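PDB 1A7J: phosphoribulokinase 1 from Rhodobacter sphaeroides, which catalyses the ATP-dependent phosphorylation of D-ribulose 5-phosphate to D-ribulose 1,5-bisphosphate in the Calvin cycle. Local coordinates for residues D269-M272 with Q273-T277; T176-V180 with T181-L185. One frame throughout, in Å; residues are numbered along the deposited sequence.

Interaction 1 of 2, residues D269-M272 with Q273-T277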
loop_
_atom_site.group_PDB
_atom_site.type_symbol
_atom_site.label_atom_id
_atom_site.label_comp_id
_atom_site.label_asym_id
_atom_site.label_seq_id
_atom_site.Cartn_x
_atom_site.Cartn_y
_atom_site.Cartn_z
ATOM N N ASP A 269 -3.391 -11.036 10.010
ATOM C CA ASP A 269 -2.173 -11.792 9.766
ATOM C C ASP A 269 -2.441 -13.261 9.396
ATOM O O ASP A 269 -1.754 -13.807 8.538
ATOM C CB ASP A 269 -1.243 -11.706 10.979
ATOM C CG ASP A 269 -0.030 -12.616 10.851
ATOM O OD1 ASP A 269 0.934 -12.230 10.158
ATOM O OD2 ASP A 269 -0.043 -13.729 11.433
ATOM N N LEU A 270 -3.412 -13.913 10.037
ATOM C CA LEU A 270 -3.727 -15.314 9.708
ATOM C C LEU A 270 -4.547 -15.505 8.416
ATOM O O LEU A 270 -4.415 -16.532 7.732
ATOM C CB LEU A 270 -4.475 -15.971 10.872
ATOM C CG LEU A 270 -4.767 -17.470 10.808
ATOM C CD1 LEU A 270 -3.480 -18.260 10.643
ATOM C CD2 LEU A 270 -5.446 -17.894 12.080
ATOM N N ALA A 271 -5.458 -14.569 8.143
ATOM C CA ALA A 271 -6.225 -14.555 6.904
ATOM C C ALA A 271 -5.358 -14.235 5.683
ATOM O O ALA A 271 -5.466 -14.879 4.642
ATOM C CB ALA A 271 -7.327 -13.572 7.018
ATOM N N MET A 272 -4.403 -13.338 5.839
ATOM C CA MET A 272 -3.399 -13.180 4.803
ATOM C C MET A 272 -2.555 -14.438 4.565
ATOM O O MET A 272 -2.440 -14.891 3.441
ATOM C CB MET A 272 -2.518 -11.960 5.101
ATOM C CG MET A 272 -3.319 -10.690 5.082
ATOM S SD MET A 272 -2.340 -9.228 5.177
ATOM C CE MET A 272 -1.342 -9.494 3.855
ATOM N N GLN A 273 -2.072 -15.087 5.610
ATOM C CA GLN A 273 -1.358 -16.338 5.408
ATOM C C GLN A 273 -2.208 -17.382 4.741
ATOM O O GLN A 273 -1.861 -17.831 3.660
ATOM C CB GLN A 273 -0.822 -16.880 6.714
ATOM C CG GLN A 273 0.472 -16.227 7.087
ATOM C CD GLN A 273 0.981 -16.704 8.406
ATOM O OE1 GLN A 273 1.059 -17.911 8.651
ATOM N NE2 GLN A 273 1.312 -15.766 9.287
ATOM N N LEU A 274 -3.386 -17.669 5.291
ATOM C CA LEU A 274 -4.218 -18.702 4.709
ATOM C C LEU A 274 -4.576 -18.361 3.288
ATOM O O LEU A 274 -4.842 -19.247 2.490
ATOM C CB LEU A 274 -5.511 -18.877 5.470
ATOM C CG LEU A 274 -5.448 -19.395 6.888
ATOM C CD1 LEU A 274 -6.870 -19.597 7.354
ATOM C CD2 LEU A 274 -4.670 -20.682 6.930
ATOM N N ILE A 275 -4.769 -17.087 3.004
ATOM C CA ILE A 275 -5.286 -16.733 1.695
ATOM C C ILE A 275 -4.161 -16.634 0.685
ATOM O O ILE A 275 -4.179 -17.353 -0.302
ATOM C CB ILE A 275 -6.118 -15.428 1.762
ATOM C CG1 ILE A 275 -7.441 -15.741 2.438
ATOM C CG2 ILE A 275 -6.361 -14.830 0.369
ATOM C CD1 ILE A 275 -8.170 -14.559 2.777
ATOM N N LEU A 276 -3.060 -16.007 1.081
ATOM C CA LEU A 276 -2.017 -15.590 0.153
ATOM C C LEU A 276 -0.932 -16.633 -0.045
ATOM O O LEU A 276 -0.094 -16.526 -0.945
ATOM C CB LEU A 276 -1.352 -14.330 0.665
ATOM C CG LEU A 276 -1.768 -12.919 0.266
ATOM C CD1 LEU A 276 -3.066 -12.830 -0.494
ATOM C CD2 LEU A 276 -1.823 -12.132 1.551
ATOM N N THR A 277 -0.799 -17.521 0.920
ATOM C CA THR A 277 0.249 -18.510 0.834
ATOM C C THR A 277 0.228 -19.293 -0.493
ATOM O O THR A 277 1.217 -19.251 -1.222
ATOM C CB THR A 277 0.199 -19.424 2.048
ATOM O OG1 THR A 277 0.679 -18.704 3.186
ATOM C CG2 THR A 277 1.030 -20.661 1.820
#
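D269 and Q273, M272 and L276 meet one helical turn apart, joined by i to i+4 backbone bonds. Q273 N donates to D269 O at 3.2 Å, L274 N to L270 O at 2.9 Å, I275 N to A271 O and L276 N to M272 O. T277 adds a side-chain bond, its OG1 reaching Q273 O at 2.7 Å from above the carbonyl plane, so that this oxygen serves both the hydroxyl and T277 N.

Among the polar side chains, D269 OD2 lies 3.3 Å from Q273 NE2, but carboxylate and amide planes stand 85° apart and the angle is too poor for a hydrogen bond. The carboxylate is held instead through OD1, by T24 on helix 21-32.

M272 and L276 run side by side, and the bend at chi3 (56°) brings M272 CE to 3.5 Å from L276 CD2; M272 also rests on V21 and T24. A271 CB and I275 CD1 approach to 4.4 Å against I233 of strand 229-235, while L274 packs on helix 243-249. This is a helix packed between that sheet strand, helix 243-249 and helix 21-32 in a P-loop kinase fold, with the D269 side chain about 5 Å from that of T20, predicted to bind ATP.

Interaction 2 of 2, residues T176-V180 with T181-L185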
loop_
_atom_site.group_PDB
_atom_site.type_symbol
_atom_site.label_atom_id
_atom_site.label_comp_id
_atom_site.label_asym_id
_atom_site.label_seq_id
_atom_site.Cartn_x
_atom_site.Cartn_y
_atom_site.Cartn_z
ATOM N N THR A 176 3.872 25.062 10.803
ATOM C CA THR A 176 3.196 24.676 9.567
ATOM C C THR A 176 2.151 25.717 9.201
ATOM O O THR A 176 2.065 26.140 8.049
ATOM C CB THR A 176 2.493 23.292 9.709
ATOM O OG1 THR A 176 1.677 23.279 10.893
ATOM C CG2 THR A 176 3.529 22.152 9.772
ATOM N N THR A 177 1.406 26.160 10.215
ATOM C CA THR A 177 0.320 27.125 10.067
ATOM C C THR A 177 -0.933 26.553 9.390
ATOM O O THR A 177 -1.982 27.209 9.380
ATOM C CB THR A 177 0.782 28.449 9.329
ATOM O OG1 THR A 177 0.750 28.275 7.905
ATOM C CG2 THR A 177 2.201 28.847 9.753
ATOM N N GLU A 178 -0.832 25.350 8.817
ATOM C CA GLU A 178 -2.025 24.640 8.340
ATOM C C GLU A 178 -2.557 23.651 9.369
ATOM O O GLU A 178 -1.804 22.901 9.997
ATOM C CB GLU A 178 -1.773 23.927 7.000
ATOM C CG GLU A 178 -2.652 24.478 5.838
ATOM C CD GLU A 178 -2.675 23.585 4.602
ATOM O OE1 GLU A 178 -2.017 22.514 4.627
ATOM O OE2 GLU A 178 -3.345 23.962 3.608
ATOM N N ALA A 179 -3.857 23.767 9.616
ATOM C CA ALA A 179 -4.520 23.022 10.674
ATOM C C ALA A 179 -4.956 21.682 10.118
ATOM O O ALA A 179 -5.137 21.558 8.905
ATOM C CB ALA A 179 -5.739 23.793 11.183
ATOM N N VAL A 180 -5.263 20.737 11.008
ATOM C CA VAL A 180 -5.544 19.369 10.588
ATOM C C VAL A 180 -6.723 19.300 9.626
ATOM O O VAL A 180 -6.704 18.522 8.671
ATOM C CB VAL A 180 -5.790 18.434 11.794
ATOM C CG1 VAL A 180 -4.468 17.790 12.222
ATOM C CG2 VAL A 180 -6.417 19.207 12.948
ATOM N N THR A 181 -7.641 20.250 9.760
ATOM C CA THR A 181 -8.791 20.300 8.873
ATOM C C THR A 181 -8.339 20.624 7.458
ATOM O O THR A 181 -8.798 20.014 6.494
ATOM C CB THR A 181 -9.794 21.347 9.334
ATOM O OG1 THR A 181 -9.085 22.419 9.969
ATOM C CG2 THR A 181 -10.795 20.737 10.316
ATOM N N ASP A 182 -7.358 21.510 7.353
ATOM C CA ASP A 182 -6.880 21.984 6.063
ATOM C C ASP A 182 -5.905 21.000 5.451
ATOM O O ASP A 182 -5.803 20.921 4.237
ATOM C CB ASP A 182 -6.227 23.368 6.202
ATOM C CG ASP A 182 -7.238 24.503 6.135
ATOM O OD1 ASP A 182 -7.572 24.947 5.010
ATOM O OD2 ASP A 182 -7.732 24.928 7.200
ATOM N N VAL A 183 -5.226 20.224 6.296
ATOM C CA VAL A 183 -4.311 19.172 5.845
ATOM C C VAL A 183 -5.129 17.975 5.386
ATOM O O VAL A 183 -4.696 17.194 4.543
ATOM C CB VAL A 183 -3.341 18.724 6.990
ATOM C CG1 VAL A 183 -3.086 17.246 6.946
ATOM C CG2 VAL A 183 -2.010 19.415 6.854
ATOM N N ILE A 184 -6.279 17.784 6.011
ATOM C CA ILE A 184 -7.112 16.633 5.729
ATOM C C ILE A 184 -7.922 16.864 4.446
ATOM O O ILE A 184 -7.855 16.052 3.521
ATOM C CB ILE A 184 -7.998 16.328 6.968
ATOM C CG1 ILE A 184 -7.264 15.368 7.891
ATOM C CG2 ILE A 184 -9.316 15.732 6.589
ATOM C CD1 ILE A 184 -6.886 14.119 7.222
ATOM N N LEU A 185 -8.486 18.064 4.302
ATOM C CA LEU A 185 -9.180 18.476 3.073
ATOM C C LEU A 185 -8.277 18.645 1.830
ATOM O O LEU A 185 -8.686 18.330 0.714
ATOM C CB LEU A 185 -9.950 19.782 3.323
ATOM C CG LEU A 185 -11.131 19.762 4.274
ATOM C CD1 LEU A 185 -11.302 21.140 4.835
ATOM C CD2 LEU A 185 -12.364 19.347 3.552
#
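From A179, the N-cap residue, the chain passes from an extended conformation into the first turn of helix 180-195, where A179 O accepts V183 N at 2.9 Å, in the carbonyl plane, and D182 N more weakly at a bent angle of 130°. The next carbonyl follows suit, V180 O taking I184 N at 2.8 Å.

The side chain of E178 comes back over this turn. Extended beyond CG, it crosses D182 at about a right angle and sets CG 3.8 Å from D182 CB, while OE1 lies equally far from the methyl CG2 of V183. The two carboxylates do not touch: E178 OE2 and D182 OD1 remain 4.6 Å apart. R186, one turn further along the helix, forms a salt bridge with E178 OE1. Replacing E178 with an alanine would probably leave R186 without this carboxylate and uncover D182 CB and V183 CG2. On the inner side of the turn, V180 and I184 pack on I166 and W162 of helix 158-168, and V183 lies against K165 and D169 of the catalytic site.

D182, in the first turn, would be expected to interact favourably with the helix dipole. E178 is accounted for instead by its salt bridge: pairing with R186 probably eases the repulsion between the two acids, and so probably links the incoming loop to the second turn of the helix, beside the catalytic residues.

Both interactions are local, each formed between residues about a turn apart in the chain, yet they lie on opposite sides of the chain's centre, with centres about 37 Å and nearest atoms about 24 Å apart. Interaction 1 runs within helix 268-284 and is partly buried, with apolar side chains turned to the sheet and neighbouring helices. Interaction 2 belongs to the surface: it joins a loop to the start of helix 180-195, and its side-chain contacts include two acids, E178 and D182, beside V183. Backbone i to i+4 bonding serves both, but the side chains differ: largely apolar where helix meets sheet, with D269, Q273 and T277 adding polar contacts; mixed at the surface, with like charges and an outside salt bridge.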